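Local coordinates for 3-phosphoshikimate 1-carboxyvinyltransferase (Streptomyces sviceus, PDB 7M0O), which probably transfers the enolpyruvyl group of phosphoenolpyruvate to shikimate 3-phosphate, the penultimate step of chorismate biosynthesis, at residues G120-H125 against T135-G140; A69-Y74 against G94-D99. One frame throughout, in Å; residues are numbered along the deposited sequence.

Contact 1 (G120-H125 against T135-G140); sequences GVDLRH and TVRAAG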
loop_
_atom_site.group_PDB
_atom_site.type_symbol
_atom_site.label_atom_id
_atom_site.label_comp_id
_atom_site.label_asym_id
_atom_site.label_seq_id
_atom_site.Cartn_x
_atom_site.Cartn_y
_atom_site.Cartn_z
ATOM N N GLY A 120 11.665 -8.880 25.801
ATOM C CA GLY A 120 11.188 -9.537 27.002
ATOM C C GLY A 120 9.879 -10.279 26.868
ATOM O O GLY A 120 9.332 -10.715 27.888
ATOM N N VAL A 121 9.351 -10.426 25.658
ATOM C CA VAL A 121 8.101 -11.146 25.467
ATOM C C VAL A 121 8.373 -12.645 25.528
ATOM O O VAL A 121 9.331 -13.147 24.926
ATOM C CB VAL A 121 7.438 -10.756 24.133
ATOM C CG1 VAL A 121 6.157 -11.568 23.919
ATOM C CG2 VAL A 121 7.113 -9.254 24.126
ATOM N N ASP A 122 7.536 -13.354 26.276
ATOM C CA ASP A 122 7.552 -14.815 26.294
ATOM C C ASP A 122 6.787 -15.274 25.066
ATOM O O ASP A 122 5.576 -15.475 25.106
ATOM C CB ASP A 122 6.913 -15.353 27.570
ATOM C CG ASP A 122 6.941 -16.872 27.649
ATOM O OD1 ASP A 122 7.168 -17.548 26.618
ATOM O OD2 ASP A 122 6.722 -17.400 28.761
ATOM N N LEU A 123 7.498 -15.411 23.953
ATOM C CA LEU A 123 6.951 -15.919 22.703
ATOM C C LEU A 123 7.679 -17.214 22.367
ATOM O O LEU A 123 8.912 -17.283 22.446
ATOM C CB LEU A 123 7.113 -14.888 21.566
ATOM C CG LEU A 123 6.545 -15.171 20.176
ATOM C CD1 LEU A 123 6.349 -13.845 19.480
ATOM C CD2 LEU A 123 7.516 -16.060 19.373
ATOM N N ARG A 124 6.919 -18.229 21.979
ATOM C CA ARG A 124 7.468 -19.533 21.661
ATOM C C ARG A 124 6.925 -19.998 20.319
ATOM O O ARG A 124 5.710 -20.017 20.107
ATOM C CB ARG A 124 7.133 -20.551 22.762
ATOM C CG ARG A 124 7.644 -20.122 24.121
ATOM C CD ARG A 124 7.280 -21.102 25.218
ATOM N NE ARG A 124 7.229 -20.450 26.526
ATOM C CZ ARG A 124 6.848 -21.069 27.639
ATOM N NH1 ARG A 124 6.493 -22.350 27.595
ATOM N NH2 ARG A 124 6.810 -20.415 28.792
ATOM N N HIS A 125 7.833 -20.343 19.416
ATOM C CA HIS A 125 7.461 -20.988 18.166
ATOM C C HIS A 125 7.272 -22.481 18.424
ATOM O O HIS A 125 8.180 -23.145 18.943
ATOM C CB HIS A 125 8.531 -20.744 17.110
ATOM C CG HIS A 125 8.657 -19.307 16.707
ATOM N ND1 HIS A 125 7.820 -18.722 15.778
ATOM C CD2 HIS A 125 9.507 -18.334 17.116
ATOM C CE1 HIS A 125 8.162 -17.454 15.622
ATOM N NE2 HIS A 125 9.191 -17.197 16.411
ATOM N N THR A 135 3.025 -19.123 20.296
ATOM C CA THR A 135 2.255 -18.863 21.503
ATOM C C THR A 135 2.872 -17.688 22.251
ATOM O O THR A 135 4.077 -17.691 22.510
ATOM C CB THR A 135 2.217 -20.124 22.369
ATOM O OG1 THR A 135 1.548 -21.161 21.634
ATOM C CG2 THR A 135 1.476 -19.874 23.684
ATOM N N VAL A 136 2.051 -16.688 22.582
ATOM C CA VAL A 136 2.481 -15.527 23.364
ATOM C C VAL A 136 1.858 -15.589 24.751
ATOM O O VAL A 136 0.633 -15.468 24.901
ATOM C CB VAL A 136 2.106 -14.197 22.692
ATOM C CG1 VAL A 136 2.634 -13.015 23.538
ATOM C CG2 VAL A 136 2.604 -14.130 21.249
ATOM N N ARG A 137 2.704 -15.723 25.771
ATOM C CA ARG A 137 2.303 -15.546 27.169
ATOM C C ARG A 137 2.605 -14.100 27.537
ATOM O O ARG A 137 3.688 -13.773 28.024
ATOM C CB ARG A 137 3.031 -16.539 28.061
ATOM C CG ARG A 137 2.642 -17.999 27.765
ATOM C CD ARG A 137 3.689 -19.009 28.255
ATOM N NE ARG A 137 3.196 -20.390 28.262
ATOM C CZ ARG A 137 3.226 -21.223 27.220
ATOM N NH1 ARG A 137 3.728 -20.827 26.061
ATOM N NH2 ARG A 137 2.755 -22.462 27.338
ATOM N N ALA A 138 1.634 -13.224 27.279
ATOM C CA ALA A 138 1.840 -11.780 27.316
ATOM C C ALA A 138 1.725 -11.226 28.735
ATOM O O ALA A 138 0.873 -11.656 29.521
ATOM C CB ALA A 138 0.812 -11.095 26.402
ATOM N N ALA A 139 2.585 -10.252 29.046
ATOM C CA ALA A 139 2.515 -9.494 30.294
ATOM C C ALA A 139 2.985 -8.060 30.053
ATOM O O ALA A 139 3.720 -7.485 30.864
ATOM C CB ALA A 139 3.347 -10.156 31.394
ATOM N N GLY A 140 2.569 -7.470 28.934
ATOM C CA GLY A 140 3.041 -6.162 28.529
ATOM C C GLY A 140 4.477 -6.143 28.047
ATOM O O GLY A 140 5.185 -7.159 28.131
HETATM O O HOH W 1 5.503 -11.771 27.815
HETATM O O HOH W 2 4.841 -18.408 25.082
#

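Contact 2 (A69-Y74 against G94-D99); sequences AEADVY and GTYRFD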
loop_
_atom_site.group_PDB
_atom_site.type_symbol
_atom_site.label_atom_id
_atom_site.label_comp_id
_atom_site.label_asym_id
_atom_site.label_seq_id
_atom_site.Cartn_x
_atom_site.Cartn_y
_atom_site.Cartn_z
ATOM N N ALA A 69 -8.526 -13.542 28.683
ATOM C CA ALA A 69 -7.314 -14.005 29.341
ATOM C C ALA A 69 -6.593 -15.090 28.550
ATOM O O ALA A 69 -5.402 -15.305 28.769
ATOM C CB ALA A 69 -7.646 -14.521 30.744
ATOM N N GLU A 70 -7.287 -15.753 27.622
ATOM C CA GLU A 70 -6.737 -16.841 26.820
ATOM C C GLU A 70 -7.543 -16.948 25.530
ATOM O O GLU A 70 -8.758 -16.732 25.534
ATOM C CB GLU A 70 -6.769 -18.166 27.591
ATOM C CG GLU A 70 -6.002 -19.322 26.959
ATOM C CD GLU A 70 -5.788 -20.470 27.941
ATOM O OE1 GLU A 70 -6.345 -20.404 29.054
ATOM O OE2 GLU A 70 -5.053 -21.428 27.611
ATOM N N ALA A 71 -6.857 -17.269 24.429
ATOM C CA ALA A 71 -7.551 -17.424 23.154
ATOM C C ALA A 71 -6.702 -18.195 22.154
ATOM O O ALA A 71 -5.470 -18.165 22.197
ATOM C CB ALA A 71 -7.926 -16.074 22.542
ATOM N N ASP A 72 -7.395 -18.876 21.242
ATOM C CA ASP A 72 -6.796 -19.447 20.047
ATOM C C ASP A 72 -7.211 -18.554 18.881
ATOM O O ASP A 72 -8.407 -18.363 18.638
ATOM C CB ASP A 72 -7.261 -20.891 19.837
ATOM C CG ASP A 72 -6.864 -21.823 20.982
ATOM O OD1 ASP A 72 -5.663 -22.137 21.108
ATOM O OD2 ASP A 72 -7.746 -22.254 21.753
ATOM N N VAL A 73 -6.234 -17.987 18.183
ATOM C CA VAL A 73 -6.477 -17.014 17.121
ATOM C C VAL A 73 -5.963 -17.601 15.812
ATOM O O VAL A 73 -4.779 -17.947 15.701
ATOM C CB VAL A 73 -5.800 -15.670 17.415
ATOM C CG1 VAL A 73 -6.129 -14.648 16.333
ATOM C CG2 VAL A 73 -6.202 -15.171 18.797
ATOM N N TYR A 74 -6.849 -17.710 14.830
ATOM C CA TYR A 74 -6.512 -18.204 13.500
ATOM C C TYR A 74 -6.294 -17.013 12.573
ATOM O O TYR A 74 -7.185 -16.165 12.421
ATOM C CB TYR A 74 -7.626 -19.112 12.977
ATOM C CG TYR A 74 -7.380 -19.656 11.597
ATOM C CD1 TYR A 74 -6.203 -20.342 11.302
ATOM C CD2 TYR A 74 -8.322 -19.481 10.584
ATOM C CE1 TYR A 74 -5.971 -20.838 10.033
ATOM C CE2 TYR A 74 -8.096 -19.974 9.311
ATOM C CZ TYR A 74 -6.921 -20.654 9.045
ATOM O OH TYR A 74 -6.701 -21.138 7.773
ATOM N N GLY A 94 -2.170 -12.003 28.893
ATOM C CA GLY A 94 -2.942 -13.217 28.725
ATOM C C GLY A 94 -2.113 -14.248 27.985
ATOM O O GLY A 94 -0.920 -14.064 27.771
ATOM N N THR A 95 -2.772 -15.345 27.610
ATOM C CA THR A 95 -2.115 -16.442 26.889
ATOM C C THR A 95 -2.782 -16.639 25.532
ATOM O O THR A 95 -3.966 -16.980 25.469
ATOM C CB THR A 95 -2.150 -17.742 27.692
ATOM O OG1 THR A 95 -1.702 -17.488 29.029
ATOM C CG2 THR A 95 -1.247 -18.780 27.050
ATOM N N TYR A 96 -2.024 -16.434 24.451
ATOM C CA TYR A 96 -2.597 -16.351 23.104
ATOM C C TYR A 96 -1.868 -17.295 22.158
ATOM O O TYR A 96 -0.663 -17.146 21.922
ATOM C CB TYR A 96 -2.544 -14.904 22.597
ATOM C CG TYR A 96 -3.154 -13.955 23.607
ATOM C CD1 TYR A 96 -4.520 -13.976 23.853
ATOM C CD2 TYR A 96 -2.361 -13.083 24.365
ATOM C CE1 TYR A 96 -5.099 -13.134 24.785
ATOM C CE2 TYR A 96 -2.937 -12.234 25.287
ATOM C CZ TYR A 96 -4.305 -12.272 25.501
ATOM O OH TYR A 96 -4.891 -11.438 26.428
ATOM N N ARG A 97 -2.614 -18.250 21.601
ATOM C CA ARG A 97 -2.070 -19.273 20.708
ATOM C C ARG A 97 -2.452 -18.921 19.272
ATOM O O ARG A 97 -3.633 -18.965 18.909
ATOM C CB ARG A 97 -2.588 -20.656 21.099
ATOM C CG ARG A 97 -2.125 -21.114 22.471
ATOM C CD ARG A 97 -2.827 -22.389 22.918
ATOM N NE ARG A 97 -4.248 -22.153 23.148
ATOM C CZ ARG A 97 -4.757 -21.719 24.296
ATOM N NH1 ARG A 97 -3.958 -21.476 25.331
ATOM N NH2 ARG A 97 -6.067 -21.524 24.407
ATOM N N PHE A 98 -1.455 -18.570 18.459
ATOM C CA PHE A 98 -1.675 -18.166 17.076
ATOM C C PHE A 98 -1.364 -19.307 16.116
ATOM O O PHE A 98 -0.472 -20.127 16.354
ATOM C CB PHE A 98 -0.805 -16.952 16.730
ATOM C CG PHE A 98 -1.226 -15.689 17.432
ATOM C CD1 PHE A 98 -0.669 -15.324 18.648
ATOM C CD2 PHE A 98 -2.173 -14.852 16.858
ATOM C CE1 PHE A 98 -1.065 -14.154 19.294
ATOM C CE2 PHE A 98 -2.565 -13.678 17.501
ATOM C CZ PHE A 98 -2.007 -13.336 18.724
ATOM N N ASP A 99 -2.121 -19.358 15.025
ATOM C CA ASP A 99 -1.836 -20.280 13.939
ATOM C C ASP A 99 -2.265 -19.612 12.638
ATOM O O ASP A 99 -2.960 -18.594 12.637
ATOM C CB ASP A 99 -2.540 -21.638 14.142
ATOM C CG ASP A 99 -1.875 -22.750 13.372
ATOM O OD1 ASP A 99 -0.814 -22.489 12.754
ATOM O OD2 ASP A 99 -2.423 -23.879 13.371
HETATM O O HOH W 3 -4.054 -16.370 30.806
#

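Contact 1 (G120-H125 against T135-G140)
The guanidinium of Arg124 lies flat on that of Arg137, centres 3.6 Å apart and planes only 7° from parallel, although the two side chains cross at about a right angle. They meet over an antiparallel beta hairpin, strands 122-125 and 134-139, at one edge of a four-stranded mixed sheet of the EPSP synthase fold. The stack sets like charges face to face, a cost that Asp122 probably offsets. Arg124 grips this carboxylate side-on, NE to OD1 at 2.9 Å and NH2 to OD2 at 3.0 Å, each oxygen offering its syn lone pair. Its CG stands anti to the carbonyl carbon, beside the backbone N (chi1 -58°), and the chain from there is extended as far as NE. Arg137 CD lies over one face of the Arg124 guanidinium, near NH2, and against Asp122 OD2, while Arg137 NH1 donates in plane to water 2 at 2.8 Å. That water also lies beside Asp122 OD1 and Thr135 O. In the backbone, Arg124 and Thr135 form a hydrogen-bonded pair: Arg124 N to Thr135 O at 2.9 Å, Thr135 N to Arg124 O at 2.8 Å. Thr135 OG1 bonds Glu126.

On the face of Leu123 and Val136 the contact is apolar: Leu123 CD1 reaches Val136 CG2 loosely, and Val121, just before the strand, touches Val136 CG1 with its CG1 at 3.8 Å. Leu123 also packs on Ser113, Leu116 and Arg117 of helix 110-118, so the hairpin is covered there by the helix that leads into it. Gly120, the C-prime residue of a Schellman motif, ends that helix with a positive phi. At Asp122 N the backbones are bridged by water 1, which accepts from Asp122 N and donates to Arg137 O at 2.7 Å.

Contact 2 (A69-Y74 against G94-D99)
Ala69 O is held twice, by Thr95 N at 2.9 Å and by water 3, which donates to it at 2.7 Å and lies near Thr95 OG1. At the neighbouring Gly94 a side chain would clash with Ala69 O and with the Tyr96 hydroxyl, which bonds Val68 O. Farther along, Arg97 N meets Ala71 O at 2.9 Å in a nearly straight bond, and Val73 N repeats the pattern on Arg97 O. Strands 70-74 and 95-99 thus run parallel, joined through helix 79-90 as a beta-alpha-beta unit. On the solvent-facing side, Arg97 spans two acids of the other strand. Its bend at chi3 (-67°) swings NE to Asp72 OD1, while NH1 donates to the anti lone pair of Glu70 OE2; both are salt bridges, modelled so short that their exact lengths are doubtful. Each carboxylate is turned steeply from the guanidinium plane, by 65° for Glu70 and 55° for Asp72, and NH2 adds only a weak 3.2 Å bond to Asp72 OD2. An alanine at Arg97 would probably leave the Glu70 and Asp72 carboxylates without their shared cation, to repel each other and turn more freely. On the other face, Val73 CB rests against Phe98 CD2 at 3.8 Å, the two side chains side by side, and both touch Leu85 of helix 79-90.

Both contacts belong to one four-stranded sheet and are joined at its middle, where strands 95-99 and 134-139 are neighbours: Val136 N lies 2.8 Å from Tyr96 O and Ala138 N 2.7 Å from Gly94 O, both probable hydrogen bonds. Contact 2 pairs parallel strands linked through a helix, contact 1 antiparallel strands linked by an eight-residue hairpin loop. Both are partly buried, contact 2 with the larger exposed share. The outer face carries arginines and acids, but in contact 2 the salt bridges cross between strands, whereas in contact 1 the bridge stays within one strand and a guanidinium stack does the crossing. Different helices cover their apolar faces, 79-90 for contact 2 and 110-118 for contact 1.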